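Local atomic coordinates of putative tetR family transcriptional regulator (PDB entry 2Q24), a protein that probably binds DNA and regulates transcription as a dimeric member of the TetR family. Residues A160-T165 / E176-L181; R95-Y100 / D154-L159; V27-G32 / A101-G106. All blocks are in the same frame, centred on the assembly; numbering follows the deposited sequence.

Contact 1: A160-T165 / E176-L181; sequences AGIALT and ERLLDL
Ile-162 and Leu-178 mark the closest approach of the two backbones, their CA atoms 6.7 Å apart. Segment 160-165 is the C-terminal end of helix 152-165, and 176-181 comes from the middle of helix 172-185. Their axes pass 10.2 Å apart and run nearly antiparallel, at 161° between the N-to-C directions. No hydrogen bond joins the two segments; the gap is filled by apolar side chains, with Ile-162 CD1 also resting against Leu-179 N.

Ile-162 does most of the work. Its longer branch is stretched out, with CD1 trans to CA (chi2 176°), and this carries the methyl across to the facing helix, where it lies 3.7 Å from Leu-178 CB. The Ile-162 and Leu-178 side chains slide past each other in opposite directions, a lengthwise overlap in which CG1 and CG2 of the isoleucine also lie alongside the leucine CB. On the next residue of the same turn, Leu-179 sends its CD2 methyl to within 3.9 Å of Ile-162 CD1, so that one isoleucine methyl touches two successive leucines.

A chain that leaves helix 152-165, turns within a few residues and comes back as helix 172-185 forms an antiparallel helical hairpin, here the last two helices of the all-helical C-terminal domain. The inner side of this hairpin is covered by helix 86-106: Ile-162 packs on Ile-98, and Leu-179 on Thr-94. Along helix 172-185 itself, Ile-162 further reaches Ala-175 and Val-182.

Nearer the turn the packing thins out. The CD1 branch of Leu-178 leans over the hydroxyl of Thr-165, with 3.9 Å between CD1 and OG1, and the two side chains meet at a slant. Thr-165 is exposed and Leu-178 partly so, whereas Ile-162 and Leu-179 are buried on the side nearer the domain interior.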
loop_
_atom_site.group_PDB
_atom_site.type_symbol
_atom_site.label_atom_id
_atom_site.label_comp_id
_atom_site.label_asym_id
_atom_site.label_seq_id
_atom_site.Cartn_x
_atom_site.Cartn_y
_atom_site.Cartn_z
ATOM N N ALA B 160 -9.346 1.920 15.005
ATOM C CA ALA B 160 -9.753 3.266 14.590
ATOM C C ALA B 160 -10.474 3.961 15.730
ATOM O O ALA B 160 -10.264 5.140 15.940
ATOM C CB ALA B 160 -10.638 3.230 13.389
ATOM N N GLY B 161 -11.324 3.213 16.438
ATOM C CA GLY B 161 -12.089 3.795 17.523
ATOM C C GLY B 161 -11.207 4.251 18.676
ATOM O O GLY B 161 -11.437 5.305 19.283
ATOM N N ILE B 162 -10.195 3.441 18.979
ATOM C CA ILE B 162 -9.231 3.778 20.044
ATOM C C ILE B 162 -8.510 5.065 19.662
ATOM O O ILE B 162 -8.322 5.939 20.488
ATOM C CB ILE B 162 -8.202 2.637 20.242
ATOM C CG1 ILE B 162 -8.991 1.408 20.767
ATOM C CG2 ILE B 162 -7.081 3.038 21.269
ATOM C CD1 ILE B 162 -8.157 0.159 20.927
ATOM N N ALA B 163 -8.089 5.164 18.411
ATOM C CA ALA B 163 -7.428 6.436 17.926
ATOM C C ALA B 163 -8.307 7.665 18.053
ATOM O O ALA B 163 -7.870 8.760 18.482
ATOM C CB ALA B 163 -6.963 6.253 16.479
ATOM N N LEU B 164 -9.598 7.496 17.780
ATOM C CA LEU B 164 -10.512 8.616 17.936
ATOM C C LEU B 164 -10.785 9.014 19.381
ATOM O O LEU B 164 -10.952 10.198 19.663
ATOM C CB LEU B 164 -11.846 8.329 17.241
ATOM C CG LEU B 164 -11.786 8.151 15.727
ATOM C CD1 LEU B 164 -13.147 7.628 15.288
ATOM C CD2 LEU B 164 -11.476 9.489 15.030
ATOM N N THR B 165 -10.837 8.056 20.298
ATOM C CA THR B 165 -11.138 8.403 21.674
ATOM C C THR B 165 -9.906 8.797 22.481
ATOM O O THR B 165 -10.018 9.523 23.475
ATOM C CB THR B 165 -11.810 7.226 22.432
ATOM O OG1 THR B 165 -10.958 6.094 22.387
ATOM C CG2 THR B 165 -13.179 6.862 21.806
ATOM N N GLU B 176 -3.267 2.419 25.566
ATOM C CA GLU B 176 -2.510 1.167 25.788
ATOM C C GLU B 176 -3.462 0.181 26.447
ATOM O O GLU B 176 -3.536 -0.993 26.011
ATOM C CB GLU B 176 -1.236 1.342 26.668
ATOM C CG GLU B 176 -0.001 1.931 25.938
ATOM C CD GLU B 176 0.874 2.933 26.752
ATOM O OE1 GLU B 176 0.846 3.008 28.031
ATOM O OE2 GLU B 176 1.615 3.686 26.059
ATOM N N ARG B 177 -4.228 0.639 27.432
ATOM C CA ARG B 177 -5.221 -0.238 28.091
ATOM C C ARG B 177 -6.353 -0.738 27.166
ATOM O O ARG B 177 -6.756 -1.903 27.258
ATOM C CB ARG B 177 -5.810 0.371 29.354
ATOM C CG ARG B 177 -4.705 0.502 30.487
ATOM C CD ARG B 177 -5.274 0.919 31.836
ATOM N NE ARG B 177 -6.105 2.116 31.767
ATOM C CZ ARG B 177 -5.699 3.362 31.940
ATOM N NH1 ARG B 177 -4.437 3.642 32.272
ATOM N NH2 ARG B 177 -6.592 4.337 31.812
ATOM N N LEU B 178 -6.811 0.131 26.265
ATOM C CA LEU B 178 -7.820 -0.278 25.251
ATOM C C LEU B 178 -7.257 -1.282 24.264
ATOM O O LEU B 178 -7.919 -2.257 23.915
ATOM C CB LEU B 178 -8.323 0.961 24.506
ATOM C CG LEU B 178 -9.241 1.870 25.338
ATOM C CD1 LEU B 178 -9.483 3.143 24.542
ATOM C CD2 LEU B 178 -10.606 1.167 25.588
ATOM N N LEU B 179 -6.016 -1.070 23.813
ATOM C CA LEU B 179 -5.365 -2.073 22.980
ATOM C C LEU B 179 -5.310 -3.421 23.701
ATOM O O LEU B 179 -5.617 -4.447 23.094
ATOM C CB LEU B 179 -3.941 -1.658 22.522
ATOM C CG LEU B 179 -3.899 -0.584 21.402
ATOM C CD1 LEU B 179 -2.442 -0.182 21.111
ATOM C CD2 LEU B 179 -4.580 -1.072 20.103
ATOM N N ASP B 180 -4.974 -3.404 24.986
ATOM C CA ASP B 180 -4.872 -4.651 25.761
ATOM C C ASP B 180 -6.244 -5.351 25.803
ATOM O O ASP B 180 -6.330 -6.575 25.656
ATOM C CB ASP B 180 -4.384 -4.347 27.170
ATOM C CG ASP B 180 -2.871 -4.039 27.210
ATOM O OD1 ASP B 180 -2.175 -4.255 26.188
ATOM O OD2 ASP B 180 -2.379 -3.531 28.236
ATOM N N LEU B 181 -7.292 -4.565 25.985
ATOM C CA LEU B 181 -8.650 -5.091 26.114
ATOM C C LEU B 181 -9.054 -5.740 24.807
ATOM O O LEU B 181 -9.598 -6.855 24.795
ATOM C CB LEU B 181 -9.644 -3.987 26.474
ATOM C CG LEU B 181 -11.111 -4.357 26.552
ATOM C CD1 LEU B 181 -11.396 -5.438 27.617
ATOM C CD2 LEU B 181 -11.879 -3.094 26.877
#

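Contact 2: R95-Y100 / D154-L159; sequences RRFIDY and DMFAAL
Phe-97 drives the edge of its ring into the face of Phe-156, a T-shaped pair with centroids 5.3 Å apart and planes turned 76° against each other. The leading atom is Phe-97 CE1, which comes within 3.7 Å of Phe-156 CE1 and sits toward the rim of that ring. Both phenylalanines extend from their helices with CG trans to the backbone N (chi1 178° for Phe-97), which sends each ring out into the gap between helix 86-106 and helix 152-165.

Leu-159 takes a different side of Phe-97. Its CD1 methyl lies over one face of the ring, offset toward the rim, while its CB presses on CE2 at 3.4 Å. Tyr-100 lays CD2 over the opposite face, so the Phe-97 ring is held between an aliphatic branch and a second aromatic ring. The next residue, Ile-98, brings CD1 to 3.2 Å from Leu-159 O.

Around this core, Ile-129 of helix 125-142 touches both Tyr-100 and Phe-156, and Leu-179 of helix 172-185 covers Leu-159. The contact thus lies in the hydrophobic interior of the C-terminal helical domain. With no hydrogen bond between the segments, cohesion rests on dispersion and the weak electrostatics of ring edge against ring face, and the Phe-97 ring, with a neighbour on each face and one at its edge, is probably restrained from turning.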
loop_
_atom_site.group_PDB
_atom_site.type_symbol
_atom_site.label_atom_id
_atom_site.label_comp_id
_atom_site.label_asym_id
_atom_site.label_seq_id
_atom_site.Cartn_x
_atom_site.Cartn_y
_atom_site.Cartn_z
ATOM N N ARG B 95 0.050 -0.966 17.991
ATOM C CA ARG B 95 0.587 0.311 18.492
ATOM C C ARG B 95 1.017 1.210 17.320
ATOM O O ARG B 95 0.749 2.419 17.323
ATOM C CB ARG B 95 1.724 0.080 19.526
ATOM C CG ARG B 95 1.251 -0.497 20.838
ATOM C CD ARG B 95 2.348 -0.542 21.993
ATOM N NE ARG B 95 3.078 0.709 22.040
ATOM C CZ ARG B 95 2.784 1.746 22.831
ATOM N NH1 ARG B 95 1.779 1.679 23.703
ATOM N NH2 ARG B 95 3.528 2.849 22.751
ATOM N N ARG B 96 1.649 0.622 16.305
ATOM C CA ARG B 96 2.041 1.390 15.100
ATOM C C ARG B 96 0.809 1.883 14.355
ATOM O O ARG B 96 0.800 2.993 13.810
ATOM C CB ARG B 96 2.946 0.553 14.154
ATOM C CG ARG B 96 4.296 0.135 14.800
ATOM C CD ARG B 96 5.071 1.349 15.304
ATOM N NE ARG B 96 5.661 2.076 14.212
ATOM C CZ ARG B 96 5.767 3.406 14.125
ATOM N NH1 ARG B 96 5.281 4.230 15.062
ATOM N NH2 ARG B 96 6.376 3.911 13.059
ATOM N N PHE B 97 -0.233 1.066 14.329
ATOM C CA PHE B 97 -1.498 1.527 13.750
ATOM C C PHE B 97 -2.004 2.759 14.509
ATOM O O PHE B 97 -2.419 3.750 13.868
ATOM C CB PHE B 97 -2.585 0.442 13.802
ATOM C CG PHE B 97 -3.909 0.927 13.239
ATOM C CD1 PHE B 97 -4.192 0.777 11.892
ATOM C CD2 PHE B 97 -4.817 1.590 14.054
ATOM C CE1 PHE B 97 -5.411 1.252 11.382
ATOM C CE2 PHE B 97 -6.001 2.096 13.544
ATOM C CZ PHE B 97 -6.308 1.914 12.236
ATOM N N ILE B 98 -2.030 2.702 15.858
ATOM C CA ILE B 98 -2.524 3.872 16.610
ATOM C C ILE B 98 -1.646 5.082 16.337
ATOM O O ILE B 98 -2.163 6.191 16.201
ATOM C CB ILE B 98 -2.672 3.595 18.140
ATOM C CG1 ILE B 98 -3.766 2.571 18.317
ATOM C CG2 ILE B 98 -3.049 4.895 18.948
ATOM C CD1 ILE B 98 -5.176 3.096 18.025
ATOM N N ASP B 99 -0.329 4.870 16.214
ATOM C CA ASP B 99 0.625 5.974 15.854
ATOM C C ASP B 99 0.224 6.626 14.503
ATOM O O ASP B 99 0.178 7.860 14.378
ATOM C CB ASP B 99 2.042 5.442 15.709
ATOM C CG ASP B 99 2.686 5.009 17.046
ATOM O OD1 ASP B 99 2.270 5.467 18.135
ATOM O OD2 ASP B 99 3.673 4.231 16.954
ATOM N N TYR B 100 -0.068 5.784 13.517
ATOM C CA TYR B 100 -0.552 6.192 12.186
ATOM C C TYR B 100 -1.898 6.931 12.265
ATOM O O TYR B 100 -2.077 7.997 11.675
ATOM C CB TYR B 100 -0.685 4.945 11.304
ATOM C CG TYR B 100 -1.755 5.087 10.255
ATOM C CD1 TYR B 100 -1.569 5.900 9.145
ATOM C CD2 TYR B 100 -3.002 4.443 10.416
ATOM C CE1 TYR B 100 -2.589 6.062 8.195
ATOM C CE2 TYR B 100 -4.014 4.587 9.451
ATOM C CZ TYR B 100 -3.803 5.417 8.368
ATOM O OH TYR B 100 -4.799 5.560 7.413
ATOM N N ASP B 154 -13.387 -5.640 11.151
ATOM C CA ASP B 154 -13.872 -5.312 12.491
ATOM C C ASP B 154 -12.709 -4.903 13.374
ATOM O O ASP B 154 -12.794 -3.954 14.138
ATOM C CB ASP B 154 -14.615 -6.504 13.126
ATOM C CG ASP B 154 -15.967 -6.747 12.523
ATOM O OD1 ASP B 154 -16.529 -5.865 11.824
ATOM O OD2 ASP B 154 -16.497 -7.835 12.792
HETATM N N MSE B 155 -11.588 -5.610 13.269
HETATM C CA MSE B 155 -10.429 -5.231 14.042
HETATM C C MSE B 155 -9.969 -3.829 13.612
HETATM O O MSE B 155 -9.528 -3.004 14.422
HETATM C CB MSE B 155 -9.324 -6.283 13.848
HETATM C CG MSE B 155 -8.157 -6.070 14.710
HETATM SE SE MSE B 155 -8.666 -6.407 16.665
HETATM C CE MSE B 155 -6.830 -6.121 17.257
ATOM N N PHE B 156 -10.025 -3.562 12.304
ATOM C CA PHE B 156 -9.640 -2.236 11.868
ATOM C C PHE B 156 -10.506 -1.161 12.565
ATOM O O PHE B 156 -10.024 -0.132 13.035
ATOM C CB PHE B 156 -9.767 -2.140 10.347
ATOM C CG PHE B 156 -9.288 -0.823 9.775
ATOM C CD1 PHE B 156 -8.057 -0.753 9.079
ATOM C CD2 PHE B 156 -10.073 0.321 9.845
ATOM C CE1 PHE B 156 -7.645 0.434 8.486
ATOM C CE2 PHE B 156 -9.636 1.531 9.285
ATOM C CZ PHE B 156 -8.374 1.573 8.620
ATOM N N ALA B 157 -11.809 -1.389 12.580
ATOM C CA ALA B 157 -12.741 -0.411 13.168
ATOM C C ALA B 157 -12.485 -0.265 14.683
ATOM O O ALA B 157 -12.624 0.790 15.242
ATOM C CB ALA B 157 -14.155 -0.880 12.937
ATOM N N ALA B 158 -12.132 -1.366 15.323
ATOM C CA ALA B 158 -11.803 -1.320 16.787
ATOM C C ALA B 158 -10.610 -0.435 17.026
ATOM O O ALA B 158 -10.621 0.467 17.862
ATOM C CB ALA B 158 -11.550 -2.803 17.303
ATOM N N LEU B 159 -9.547 -0.650 16.259
ATOM C CA LEU B 159 -8.362 0.202 16.435
ATOM C C LEU B 159 -8.608 1.693 16.077
ATOM O O LEU B 159 -8.098 2.596 16.737
ATOM C CB LEU B 159 -7.221 -0.386 15.570
ATOM C CG LEU B 159 -6.779 -1.813 15.917
ATOM C CD1 LEU B 159 -5.779 -2.358 14.774
ATOM C CD2 LEU B 159 -6.132 -1.860 17.268
#

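Contact 3: V27-G32 / A101-G106; sequences VFSEEG and ATAKLG
Ser-29 and Gly-106 bring two helices into direct backbone contact, with CA atoms 4.1 Å apart. Gly-106 has no side chain on the face it turns to helix 17-31, and the axes close to 8.0 Å while crossing at 57°.

The van der Waals part is small. CB of Ser-29 sits 3.5 Å from the backbone oxygen of Ala-103, and carbon approaches carbon at 4.2 Å between Ser-29 CB and Ala-103 CB.

Among polar groups there is no hydrogen bond across the segments. The Ser-29 hydroxyl, placed between its backbone N and carbonyl carbon (chi1 64°), bonds back to Val-25 O, with Arg-26 O also a partner. Carbonyl oxygens lie side by side, their C=O bonds not aimed at each other: Gly-106 O stands 3.3 Å from Ser-29 O, two acceptors that do not bond, and 3.5 Å from Phe-28 O. Phe-28 O accepts the N-H of Gly-32, which leaves the helix with positive phi. A weak, bent CA-H...O contact from Gly-106 CA to Ser-29 O, 3.4 Å long, may offset a little of this.

The contact joins helix 17-31, which precedes the predicted helix-turn-helix (36-55), to the end of helix 86-106 in the C-terminal domain; Phe-28 packs on Ile-40 of that motif. Two acceptor oxygens this close near two helix ends would probably repel mildly, which suggests that fit, more than polar attraction, holds this junction between domains.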
loop_
_atom_site.group_PDB
_atom_site.type_symbol
_atom_site.label_atom_id
_atom_site.label_comp_id
_atom_site.label_asym_id
_atom_site.label_seq_id
_atom_site.Cartn_x
_atom_site.Cartn_y
_atom_site.Cartn_z
ATOM N N VAL B 27 5.398 17.226 11.387
ATOM C CA VAL B 27 5.075 18.656 11.404
ATOM C C VAL B 27 3.617 18.929 10.979
ATOM O O VAL B 27 2.935 19.762 11.575
ATOM C CB VAL B 27 6.086 19.490 10.550
ATOM C CG1 VAL B 27 5.725 20.988 10.571
ATOM C CG2 VAL B 27 7.520 19.322 11.069
ATOM N N PHE B 28 3.135 18.251 9.943
ATOM C CA PHE B 28 1.742 18.439 9.543
ATOM C C PHE B 28 0.784 17.905 10.607
ATOM O O PHE B 28 -0.268 18.500 10.830
ATOM C CB PHE B 28 1.440 17.806 8.181
ATOM C CG PHE B 28 1.927 18.622 7.012
ATOM C CD1 PHE B 28 1.491 19.939 6.821
ATOM C CD2 PHE B 28 2.828 18.078 6.107
ATOM C CE1 PHE B 28 1.958 20.693 5.751
ATOM C CE2 PHE B 28 3.292 18.832 5.019
ATOM C CZ PHE B 28 2.853 20.129 4.848
ATOM N N SER B 29 1.133 16.803 11.279
ATOM C CA SER B 29 0.221 16.313 12.302
ATOM C C SER B 29 0.155 17.230 13.531
ATOM O O SER B 29 -0.881 17.287 14.179
ATOM C CB SER B 29 0.444 14.844 12.671
ATOM O OG SER B 29 1.706 14.661 13.254
ATOM N N GLU B 30 1.246 17.934 13.817
ATOM C CA GLU B 30 1.304 18.920 14.915
ATOM C C GLU B 30 0.675 20.265 14.576
ATOM O O GLU B 30 -0.016 20.861 15.407
ATOM C CB GLU B 30 2.756 19.190 15.300
ATOM C CG GLU B 30 3.425 18.099 16.105
ATOM C CD GLU B 30 4.737 18.562 16.706
ATOM O OE1 GLU B 30 4.830 19.753 17.097
ATOM N N GLU B 31 0.959 20.773 13.376
ATOM C CA GLU B 31 0.661 22.172 13.055
ATOM C C GLU B 31 -0.378 22.354 11.952
ATOM O O GLU B 31 -0.742 23.496 11.629
ATOM C CB GLU B 31 1.951 22.937 12.692
ATOM C CG GLU B 31 2.946 23.096 13.834
ATOM N N GLY B 32 -0.838 21.241 11.374
ATOM C CA GLY B 32 -1.740 21.276 10.216
ATOM C C GLY B 32 -1.236 22.245 9.164
ATOM O O GLY B 32 -0.051 22.237 8.819
ATOM N N ALA B 101 -2.851 6.355 12.998
ATOM C CA ALA B 101 -4.205 6.945 13.073
ATOM C C ALA B 101 -4.235 8.293 13.824
ATOM O O ALA B 101 -5.021 9.206 13.498
ATOM C CB ALA B 101 -5.160 5.905 13.712
ATOM N N THR B 102 -3.374 8.410 14.817
ATOM C CA THR B 102 -3.156 9.662 15.556
ATOM C C THR B 102 -2.619 10.743 14.622
ATOM O O THR B 102 -3.127 11.902 14.626
ATOM C CB THR B 102 -2.205 9.424 16.767
ATOM O OG1 THR B 102 -2.925 8.634 17.733
ATOM C CG2 THR B 102 -1.770 10.762 17.428
ATOM N N ALA B 103 -1.594 10.388 13.839
ATOM C CA ALA B 103 -1.043 11.274 12.797
ATOM C C ALA B 103 -2.091 11.678 11.750
ATOM O O ALA B 103 -2.240 12.890 11.423
ATOM C CB ALA B 103 0.185 10.650 12.156
ATOM N N LYS B 104 -2.865 10.696 11.282
ATOM C CA LYS B 104 -3.971 10.930 10.341
ATOM C C LYS B 104 -4.923 11.981 10.908
ATOM O O LYS B 104 -5.296 12.956 10.221
ATOM C CB LYS B 104 -4.733 9.625 10.100
ATOM C CG LYS B 104 -5.761 9.712 8.976
ATOM C CD LYS B 104 -6.464 8.397 8.809
ATOM C CE LYS B 104 -7.404 8.423 7.631
ATOM N NZ LYS B 104 -8.569 9.275 7.912
ATOM N N LEU B 105 -5.303 11.804 12.178
ATOM C CA LEU B 105 -6.254 12.746 12.807
ATOM C C LEU B 105 -5.625 14.115 12.913
ATOM O O LEU B 105 -6.285 15.120 12.672
ATOM C CB LEU B 105 -6.697 12.228 14.188
ATOM C CG LEU B 105 -7.781 13.020 14.936
ATOM C CD1 LEU B 105 -9.179 12.562 14.452
ATOM C CD2 LEU B 105 -7.598 12.685 16.388
ATOM N N GLY B 106 -4.346 14.170 13.286
ATOM C CA GLY B 106 -3.627 15.437 13.385
ATOM C C GLY B 106 -3.436 16.154 12.057
ATOM O O GLY B 106 -3.410 17.388 12.013
#

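Contacts 1 and 2 belong together, with centres about 8 Å apart and helix 152-165 common to both. Arg-95 NH1 of contact 2 forms a salt bridge of 3.1 Å with Glu-176 OE2 of contact 1, tying helix 86-106 to helix 172-185, and the leucine pair Leu-159 and Leu-179 joins their apolar sides. Contact 3 stands apart from the other two, its centre about 16 Å from that of contact 2 and 18 Å from that of contact 1. Helix 86-106 links it to contact 2, running from the C-terminal domain's interior to helix 17-31, beside the predicted DNA-binding motif. Ala-101 and Leu-105 also pack on Ala-163 and Leu-164 of contact 1.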